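Local coordinates for protein ebony (Drosophila melanogaster, PDB 6DYM) that forms the C-terminal condensation domain of a nonribosomal peptide synthetase, where it probably catalyses amide-bond formation between a carrier-bound aminoacyl group and an amine substrate, at residues I20-F25 against M124-E129; D43-I47 against I89-L93; T179-V185 against Q204-W210. All coordinates share one frame. Residue numbers count along the deposited sequence, not the author numbering.

Overall arrangement
From the N terminus, helix 14-25 is the first element to take part. In contact 1 its last turns lie across strand 119-127, closing a loop of about a hundred residues that returns the chain to the middle of the sheet. Contact 2 is nested inside this loop and joins the next helix, 41-58, to the entry of helix 93-111. The two contacts touch, F25 CB meeting Y44 CE1 at 3.7 Å. Contact 3 follows in series, pairing strand 178-184 at the sheet edge with strand 205-212 across a connection lacking regular structure. Contacts 1 and 3 reach the same sheet on opposite sides of the chain's centre, their centres about 21 Å apart.

Contact 1 (I20-F25 against M124-E129); sequences IIVASF and MMGTAE
The last turns of helix 14-25 cross the end of strand 119-127 almost perpendicularly, the N-to-C directions of the short segments 87° apart and their axes 7.1 Å apart at closest. Residues 20-25 are helical, with S24 N bonded to I20 O and F25 N to I21 O (both 2.9 Å); residues 124-127 are extended. M124 points its CB toward the helix and, in an mtt rotamer, brings SD to 4.0 Å from I21 CG2 and 3.6 Å from F25 CE2. This Met-aromatic contact meets the ring at its edge, SD lying 4.9 Å from the F25 centroid. M125 turns its side chain away, but its O lies 3.7 Å from F25 CE1. G126 leaves room for the helix: I20 CG2 is 3.6 Å from G126 C and S24 OG 3.9 Å from G126 CA, and a CB here would be crowded by I20, I21 and S24. T127 points away to helix 133-153, where its OG1 bonds N136. A128 leaves the strand with CB 4.4 Å from I20 CG1, and E129 sets OE1 3.6 Å from A23 CB. A mixed sheet with helices 14-25 and 133-153 on opposite faces of strand 119-127, itself parallel to 158-163, is characteristic of the GNAT (N-acetyltransferase-like) fold.

Contact 2 (D43-I47 against I89-L93); sequences DYSDI and IKSKL
In this GNAT-like fold, the start of helix 41-58 packs against the loop that leads into helix 93-111, and the interface is a leucine knob set into a helix surface. Residues 43-47 are regular helix. Opposite them, I89 is extended (phi/psi -107/134), K90 bends the chain (-85/-41), S91 is extended again (-77/-176), and K92 and L93 turn with helix-like angles. D43 faces S91, their CA atoms 6.2 Å apart, and I47 faces I89 at 7.2 Å.

The main bump is L93, in an mt rotamer, whose CD1 enters a hollow lined by three helix residues: it is 3.8 Å from D43 CB, 3.7 Å from Y44 CD1 and 3.7 Å from I47 CD1. Y44 forms one wall with the face of its ring, giving a CH-pi contact in which L93 CD1 stands 4.0 Å from the ring centroid. The CA-to-CB bond of Y44 points away from the loop, yet its m rotamer swings the ring back to this position, and its OH bonds E32. I47, with CB toward the loop, is the answering bump: its CD1 also reaches I89 CG1 at 3.9 Å, and F97 of helix 93-111 touches both isoleucines.

At the other end D43, whose OD2 accepts from L40 N, brings OD1 to 3.2 Å from S91 CB. No hydrogen bond links the two segments. Within the loop, L93 N donates to S91 OG at 3.3 Å, a capping bond, with the serine in its p rotamer.

Contact 3 (T179-V185 against Q204-W210); sequences TLLNFQV and QRAIVHW
Strands 178-184 and 205-212 run antiparallel, their short segments at 165° with axes 4.6 Å apart. T179 opens the first segment as a non-hydrogen-bonded pair with H209 (CA-CA 4.9 Å), and its CG2 lies 3.9 Å from I207 CG2. A beta bulge follows: L180, with phi/psi near -105/-17, and L181 both face V208. L180 N donates to V208 O at 2.8 Å, while V208 N reaches L181 O at 2.9 Å, so the register shifts by one residue. L180 CD1 packs 3.7 Å from W210 CB, and L181 CB 3.9 Å from V208 CG2.

N182 then forms a non-hydrogen-bonded pair with I207 (CA-CA 4.6 Å). Its t rotamer offers OD1 to R205 NE at 2.7 Å, and its backbone O accepts from R205 NH2 at 3.3 Å. F183 is a hydrogen-bonded pair with A206: F183 N to A206 O is 2.9 Å, A206 N to F183 O 2.8 Å. Q184, opposite R205, accepts from R205 NH1 through OE1 at 3.2 Å, so the guanidinium is gripped by two residues of the edge strand, and NH1 also bonds D202 O; Q184 NE2 bonds N186. Just past the strand, V185 N donates to Q204 O at 3.2 Å and V185 CG1 lies 3.9 Å from A206 CB.

Such a terminal antiparallel pair, with 205-212 inserted between 158-163 and edge strand 178-184, is a feature of the GNAT fold. Helix 93-111 packs against the face bearing L181, F183, A206 and V208, while helix 166-174 lies against T179, I207 and H209.

Contact 1 (I20-F25 against M124-E129)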
loop_
_atom_site.group_PDB
_atom_site.type_symbol
_atom_site.label_atom_id
_atom_site.label_comp_id
_atom_site.label_asym_id
_atom_site.label_seq_id
_atom_site.Cartn_x
_atom_site.Cartn_y
_atom_site.Cartn_z
ATOM N N ILE A 20 -6.462 -7.487 -8.954
ATOM C CA ILE A 20 -5.460 -6.445 -9.157
ATOM C C ILE A 20 -4.343 -6.562 -8.126
ATOM O O ILE A 20 -3.158 -6.482 -8.466
ATOM C CB ILE A 20 -6.120 -5.054 -9.134
ATOM C CG1 ILE A 20 -6.859 -4.809 -10.451
ATOM C CG2 ILE A 20 -5.075 -3.958 -8.897
ATOM C CD1 ILE A 20 -7.409 -3.416 -10.595
ATOM N N ILE A 21 -4.700 -6.765 -6.855
ATOM C CA ILE A 21 -3.689 -6.819 -5.802
ATOM C C ILE A 21 -2.820 -8.063 -5.949
ATOM O O ILE A 21 -1.591 -7.994 -5.823
ATOM C CB ILE A 21 -4.357 -6.753 -4.416
ATOM C CG1 ILE A 21 -4.950 -5.362 -4.169
ATOM C CG2 ILE A 21 -3.363 -7.121 -3.325
ATOM C CD1 ILE A 21 -3.922 -4.240 -4.190
ATOM N N VAL A 22 -3.438 -9.216 -6.215
ATOM C CA VAL A 22 -2.672 -10.453 -6.360
ATOM C C VAL A 22 -1.685 -10.332 -7.514
ATOM O O VAL A 22 -0.502 -10.669 -7.383
ATOM C CB VAL A 22 -3.619 -11.654 -6.550
ATOM C CG1 VAL A 22 -2.851 -12.876 -7.041
ATOM C CG2 VAL A 22 -4.344 -11.966 -5.254
ATOM N N ALA A 23 -2.154 -9.833 -8.660
ATOM C CA ALA A 23 -1.266 -9.658 -9.804
ATOM C C ALA A 23 -0.180 -8.630 -9.512
ATOM O O ALA A 23 0.981 -8.818 -9.897
ATOM C CB ALA A 23 -2.071 -9.247 -11.036
ATOM N N SER A 24 -0.534 -7.542 -8.824
ATOM C CA SER A 24 0.422 -6.463 -8.606
ATOM C C SER A 24 1.497 -6.845 -7.597
ATOM O O SER A 24 2.626 -6.347 -7.684
ATOM C CB SER A 24 -0.308 -5.197 -8.156
ATOM O OG SER A 24 0.551 -4.334 -7.434
ATOM N N PHE A 25 1.182 -7.717 -6.640
ATOM C CA PHE A 25 2.136 -8.059 -5.590
ATOM C C PHE A 25 2.835 -9.391 -5.834
ATOM O O PHE A 25 4.067 -9.448 -5.805
ATOM C CB PHE A 25 1.453 -8.083 -4.212
ATOM C CG PHE A 25 0.930 -6.743 -3.759
ATOM C CD1 PHE A 25 1.225 -5.581 -4.460
ATOM C CD2 PHE A 25 0.150 -6.646 -2.617
ATOM C CE1 PHE A 25 0.737 -4.351 -4.040
ATOM C CE2 PHE A 25 -0.339 -5.417 -2.190
ATOM C CZ PHE A 25 -0.044 -4.269 -2.904
ATOM N N MET A 124 -2.301 -0.102 0.574
ATOM C CA MET A 124 -2.120 -0.844 -0.667
ATOM C C MET A 124 -2.495 0.029 -1.854
ATOM O O MET A 124 -3.471 0.786 -1.802
ATOM C CB MET A 124 -2.947 -2.142 -0.706
ATOM C CG MET A 124 -2.558 -3.167 0.347
ATOM S SD MET A 124 -3.126 -4.844 0.000
ATOM C CE MET A 124 -2.583 -5.698 1.478
ATOM N N MET A 125 -1.698 -0.076 -2.913
ATOM C CA MET A 125 -1.979 0.542 -4.202
ATOM C C MET A 125 -1.585 -0.456 -5.278
ATOM O O MET A 125 -0.509 -1.057 -5.196
ATOM C CB MET A 125 -1.203 1.852 -4.376
ATOM C CG MET A 125 -1.946 2.933 -5.137
ATOM S SD MET A 125 -1.071 4.517 -5.145
ATOM C CE MET A 125 -2.075 5.505 -4.039
ATOM N N GLY A 126 -2.444 -0.647 -6.266
ATOM C CA GLY A 126 -2.165 -1.602 -7.326
ATOM C C GLY A 126 -2.824 -1.188 -8.621
ATOM O O GLY A 126 -3.819 -0.456 -8.627
ATOM N N THR A 127 -2.254 -1.656 -9.730
ATOM C CA THR A 127 -2.796 -1.426 -11.061
ATOM C C THR A 127 -2.923 -2.757 -11.784
ATOM O O THR A 127 -2.186 -3.704 -11.497
ATOM C CB THR A 127 -1.908 -0.501 -11.892
ATOM O OG1 THR A 127 -0.599 -1.075 -11.978
ATOM C CG2 THR A 127 -1.822 0.882 -11.272
ATOM N N ALA A 128 -3.847 -2.810 -12.742
ATOM C CA ALA A 128 -4.112 -4.043 -13.473
ATOM C C ALA A 128 -2.879 -4.502 -14.251
ATOM O O ALA A 128 -2.062 -3.697 -14.706
ATOM C CB ALA A 128 -5.296 -3.850 -14.423
ATOM N N GLU A 129 -2.766 -5.826 -14.410
ATOM C CA GLU A 129 -1.576 -6.435 -15.003
ATOM C C GLU A 129 -1.342 -5.993 -16.445
ATOM O O GLU A 129 -0.190 -5.909 -16.886
ATOM C CB GLU A 129 -1.696 -7.960 -14.949
ATOM C CG GLU A 129 -0.473 -8.675 -14.398
ATOM C CD GLU A 129 -0.653 -10.185 -14.330
ATOM O OE1 GLU A 129 -1.815 -10.653 -14.327
ATOM O OE2 GLU A 129 0.372 -10.902 -14.278
#

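Contact 2 (D43-I47 against I89-L93)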
loop_
_atom_site.group_PDB
_atom_site.type_symbol
_atom_site.label_atom_id
_atom_site.label_comp_id
_atom_site.label_asym_id
_atom_site.label_seq_id
_atom_site.Cartn_x
_atom_site.Cartn_y
_atom_site.Cartn_z
ATOM N N ASP A 43 -2.236 -16.051 -0.057
ATOM C CA ASP A 43 -1.818 -15.295 1.120
ATOM C C ASP A 43 -2.303 -13.853 1.040
ATOM O O ASP A 43 -2.705 -13.266 2.050
ATOM C CB ASP A 43 -0.297 -15.347 1.271
ATOM C CG ASP A 43 0.230 -16.769 1.399
ATOM O OD1 ASP A 43 -0.434 -17.588 2.069
ATOM O OD2 ASP A 43 1.311 -17.068 0.840
ATOM N N TYR A 44 -2.291 -13.269 -0.160
ATOM C CA TYR A 44 -2.798 -11.912 -0.325
ATOM C C TYR A 44 -4.322 -11.882 -0.301
ATOM O O TYR A 44 -4.922 -11.044 0.381
ATOM C CB TYR A 44 -2.273 -11.310 -1.627
ATOM C CG TYR A 44 -0.767 -11.223 -1.719
ATOM C CD1 TYR A 44 -0.063 -10.223 -1.054
ATOM C CD2 TYR A 44 -0.048 -12.138 -2.479
ATOM C CE1 TYR A 44 1.320 -10.140 -1.146
ATOM C CE2 TYR A 44 1.328 -12.065 -2.574
ATOM C CZ TYR A 44 2.006 -11.066 -1.907
ATOM O OH TYR A 44 3.377 -11.000 -2.012
ATOM N N SER A 45 -4.966 -12.787 -1.041
ATOM C CA SER A 45 -6.423 -12.767 -1.112
ATOM C C SER A 45 -7.063 -13.122 0.225
ATOM O O SER A 45 -8.140 -12.604 0.547
ATOM C CB SER A 45 -6.911 -13.708 -2.215
ATOM O OG SER A 45 -6.528 -15.048 -1.960
ATOM N N ASP A 46 -6.418 -13.985 1.019
ATOM C CA ASP A 46 -6.950 -14.310 2.339
ATOM C C ASP A 46 -7.003 -13.074 3.227
ATOM O O ASP A 46 -7.989 -12.857 3.943
ATOM C CB ASP A 46 -6.106 -15.401 3.003
ATOM C CG ASP A 46 -6.368 -16.786 2.425
ATOM O OD1 ASP A 46 -7.226 -16.917 1.524
ATOM O OD2 ASP A 46 -5.705 -17.747 2.868
ATOM N N ILE A 47 -5.950 -12.253 3.193
ATOM C CA ILE A 47 -5.930 -11.028 3.992
ATOM C C ILE A 47 -7.026 -10.075 3.525
ATOM O O ILE A 47 -7.757 -9.494 4.338
ATOM C CB ILE A 47 -4.541 -10.366 3.925
ATOM C CG1 ILE A 47 -3.524 -11.158 4.754
ATOM C CG2 ILE A 47 -4.610 -8.925 4.400
ATOM C CD1 ILE A 47 -2.077 -10.904 4.359
ATOM N N ILE A 89 -2.221 -13.183 10.459
ATOM C CA ILE A 89 -1.750 -13.670 9.170
ATOM C C ILE A 89 -1.042 -15.000 9.377
ATOM O O ILE A 89 -0.215 -15.139 10.288
ATOM C CB ILE A 89 -0.834 -12.638 8.489
ATOM C CG1 ILE A 89 -1.614 -11.341 8.240
ATOM C CG2 ILE A 89 -0.264 -13.197 7.193
ATOM C CD1 ILE A 89 -0.866 -10.082 8.607
ATOM N N LYS A 90 -1.369 -15.977 8.529
ATOM C CA LYS A 90 -0.802 -17.315 8.651
ATOM C C LYS A 90 0.551 -17.421 7.957
ATOM O O LYS A 90 1.480 -18.038 8.489
ATOM C CB LYS A 90 -1.770 -18.343 8.059
ATOM C CG LYS A 90 -2.987 -18.652 8.918
ATOM C CD LYS A 90 -2.603 -18.947 10.359
ATOM C CE LYS A 90 -3.694 -19.746 11.062
ATOM N NZ LYS A 90 -3.343 -21.192 11.181
ATOM N N SER A 91 0.679 -16.815 6.782
ATOM C CA SER A 91 1.796 -17.070 5.887
ATOM C C SER A 91 3.058 -16.350 6.349
ATOM O O SER A 91 3.101 -15.703 7.400
ATOM C CB SER A 91 1.439 -16.632 4.473
ATOM O OG SER A 91 1.011 -15.278 4.467
ATOM N N LYS A 92 4.106 -16.465 5.526
ATOM C CA LYS A 92 5.318 -15.679 5.707
ATOM C C LYS A 92 5.073 -14.190 5.506
ATOM O O LYS A 92 5.956 -13.387 5.829
ATOM C CB LYS A 92 6.406 -16.158 4.738
ATOM C CG LYS A 92 7.045 -17.494 5.105
ATOM C CD LYS A 92 7.859 -18.054 3.938
ATOM C CE LYS A 92 9.223 -18.565 4.394
ATOM N NZ LYS A 92 10.034 -19.119 3.264
ATOM N N LEU A 93 3.902 -13.804 4.980
ATOM C CA LEU A 93 3.553 -12.392 4.864
ATOM C C LEU A 93 3.556 -11.685 6.213
ATOM O O LEU A 93 3.691 -10.457 6.255
ATOM C CB LEU A 93 2.179 -12.236 4.208
ATOM C CG LEU A 93 2.159 -12.271 2.681
ATOM C CD1 LEU A 93 0.805 -11.828 2.150
ATOM C CD2 LEU A 93 3.262 -11.391 2.141
#

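Contact 3 (T179-V185 against Q204-W210)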
loop_
_atom_site.group_PDB
_atom_site.type_symbol
_atom_site.label_atom_id
_atom_site.label_comp_id
_atom_site.label_asym_id
_atom_site.label_seq_id
_atom_site.Cartn_x
_atom_site.Cartn_y
_atom_site.Cartn_z
ATOM N N THR A 179 10.477 12.335 3.811
ATOM C CA THR A 179 11.082 11.064 4.190
ATOM C C THR A 179 11.324 11.055 5.697
ATOM O O THR A 179 12.060 11.903 6.212
ATOM C CB THR A 179 12.400 10.853 3.447
ATOM O OG1 THR A 179 12.145 10.607 2.059
ATOM C CG2 THR A 179 13.154 9.667 4.034
ATOM N N LEU A 180 10.717 10.102 6.405
ATOM C CA LEU A 180 10.916 9.986 7.844
ATOM C C LEU A 180 11.825 8.832 8.241
ATOM O O LEU A 180 12.323 8.819 9.373
ATOM C CB LEU A 180 9.568 9.831 8.560
ATOM C CG LEU A 180 8.683 11.077 8.473
ATOM C CD1 LEU A 180 7.434 10.924 9.324
ATOM C CD2 LEU A 180 9.469 12.310 8.880
ATOM N N LEU A 181 12.046 7.873 7.347
ATOM C CA LEU A 181 12.975 6.776 7.588
ATOM C C LEU A 181 13.381 6.207 6.240
ATOM O O LEU A 181 12.526 6.003 5.372
ATOM C CB LEU A 181 12.340 5.682 8.455
ATOM C CG LEU A 181 13.203 4.452 8.762
ATOM C CD1 LEU A 181 14.274 4.783 9.789
ATOM C CD2 LEU A 181 12.343 3.281 9.238
ATOM N N ASN A 182 14.673 5.958 6.063
ATOM C CA ASN A 182 15.180 5.292 4.866
ATOM C C ASN A 182 15.949 4.073 5.355
ATOM O O ASN A 182 17.137 4.166 5.669
ATOM C CB ASN A 182 16.058 6.230 4.030
ATOM C CG ASN A 182 16.531 5.591 2.739
ATOM O OD1 ASN A 182 16.585 4.366 2.616
ATOM N ND2 ASN A 182 16.865 6.422 1.761
ATOM N N PHE A 183 15.281 2.928 5.408
ATOM C CA PHE A 183 15.862 1.749 6.032
ATOM C C PHE A 183 16.360 0.761 4.987
ATOM O O PHE A 183 15.679 0.489 3.994
ATOM C CB PHE A 183 14.858 1.061 6.958
ATOM C CG PHE A 183 15.496 0.080 7.902
ATOM C CD1 PHE A 183 16.066 0.511 9.089
ATOM C CD2 PHE A 183 15.543 -1.271 7.595
ATOM C CE1 PHE A 183 16.663 -0.393 9.955
ATOM C CE2 PHE A 183 16.142 -2.177 8.456
ATOM C CZ PHE A 183 16.702 -1.736 9.633
ATOM N N GLN A 184 17.552 0.221 5.231
ATOM C CA GLN A 184 18.149 -0.813 4.391
ATOM C C GLN A 184 17.521 -2.157 4.746
ATOM O O GLN A 184 17.742 -2.679 5.842
ATOM C CB GLN A 184 19.661 -0.828 4.598
ATOM C CG GLN A 184 20.456 -1.632 3.586
ATOM C CD GLN A 184 21.946 -1.429 3.760
ATOM O OE1 GLN A 184 22.437 -0.302 3.712
ATOM N NE2 GLN A 184 22.673 -2.519 3.982
ATOM N N VAL A 185 16.760 -2.738 3.811
ATOM C CA VAL A 185 15.910 -3.873 4.164
ATOM C C VAL A 185 16.734 -5.109 4.522
ATOM O O VAL A 185 16.262 -5.966 5.279
ATOM C CB VAL A 185 14.893 -4.174 3.042
ATOM C CG1 VAL A 185 14.191 -2.893 2.596
ATOM C CG2 VAL A 185 15.559 -4.872 1.868
ATOM N N GLN A 204 18.374 -1.779 -1.861
ATOM C CA GLN A 204 16.933 -1.910 -1.678
ATOM C C GLN A 204 16.541 -1.300 -0.340
ATOM O O GLN A 204 16.981 -1.768 0.719
ATOM C CB GLN A 204 16.485 -3.366 -1.747
ATOM C CG GLN A 204 14.979 -3.501 -1.548
ATOM C CD GLN A 204 14.467 -4.904 -1.783
ATOM O OE1 GLN A 204 15.187 -5.763 -2.288
ATOM N NE2 GLN A 204 13.211 -5.145 -1.415
ATOM N N ARG A 205 15.700 -0.269 -0.393
ATOM C CA ARG A 205 15.271 0.466 0.785
ATOM C C ARG A 205 13.788 0.241 1.057
ATOM O O ARG A 205 13.019 -0.159 0.180
ATOM C CB ARG A 205 15.537 1.972 0.623
ATOM C CG ARG A 205 16.757 2.300 -0.231
ATOM C CD ARG A 205 18.032 1.806 0.437
ATOM N NE ARG A 205 18.236 2.442 1.734
ATOM C CZ ARG A 205 19.290 2.235 2.516
ATOM N NH1 ARG A 205 20.246 1.405 2.133
ATOM N NH2 ARG A 205 19.385 2.861 3.681
ATOM N N ALA A 206 13.409 0.474 2.308
ATOM C CA ALA A 206 12.027 0.722 2.698
ATOM C C ALA A 206 11.990 2.149 3.215
ATOM O O ALA A 206 12.761 2.503 4.114
ATOM C CB ALA A 206 11.551 -0.260 3.769
ATOM N N ILE A 207 11.133 2.976 2.627
ATOM C CA ILE A 207 11.120 4.400 2.921
ATOM C C ILE A 207 9.764 4.757 3.507
ATOM O O ILE A 207 8.723 4.475 2.898
ATOM C CB ILE A 207 11.429 5.244 1.675
ATOM C CG1 ILE A 207 12.752 4.767 1.056
ATOM C CG2 ILE A 207 11.506 6.710 2.056
ATOM C CD1 ILE A 207 13.373 5.721 0.071
ATOM N N VAL A 208 9.785 5.362 4.693
ATOM C CA VAL A 208 8.576 5.818 5.373
ATOM C C VAL A 208 8.315 7.259 4.957
ATOM O O VAL A 208 9.162 8.137 5.162
ATOM C CB VAL A 208 8.713 5.692 6.900
ATOM C CG1 VAL A 208 7.466 6.218 7.595
ATOM C CG2 VAL A 208 8.944 4.243 7.285
ATOM N N HIS A 209 7.142 7.501 4.376
ATOM C CA HIS A 209 6.810 8.774 3.754
ATOM C C HIS A 209 5.596 9.397 4.427
ATOM O O HIS A 209 4.644 8.702 4.791
ATOM C CB HIS A 209 6.522 8.601 2.256
ATOM C CG HIS A 209 7.746 8.595 1.399
ATOM N ND1 HIS A 209 8.056 7.554 0.550
ATOM C CD2 HIS A 209 8.727 9.515 1.240
ATOM C CE1 HIS A 209 9.177 7.831 -0.094
ATOM N NE2 HIS A 209 9.606 9.014 0.311
ATOM N N TRP A 210 5.626 10.724 4.555
ATOM C CA TRP A 210 4.578 11.467 5.244
ATOM C C TRP A 210 4.366 12.788 4.520
ATOM O O TRP A 210 5.332 13.501 4.231
ATOM C CB TRP A 210 4.968 11.698 6.713
ATOM C CG TRP A 210 4.173 12.729 7.471
ATOM C CD1 TRP A 210 4.622 13.939 7.915
ATOM C CD2 TRP A 210 2.809 12.623 7.913
ATOM N NE1 TRP A 210 3.623 14.597 8.590
ATOM C CE2 TRP A 210 2.500 13.813 8.602
ATOM C CE3 TRP A 210 1.820 11.645 7.781
ATOM C CZ2 TRP A 210 1.247 14.048 9.166
ATOM C CZ3 TRP A 210 0.574 11.881 8.342
ATOM C CH2 TRP A 210 0.302 13.072 9.028
#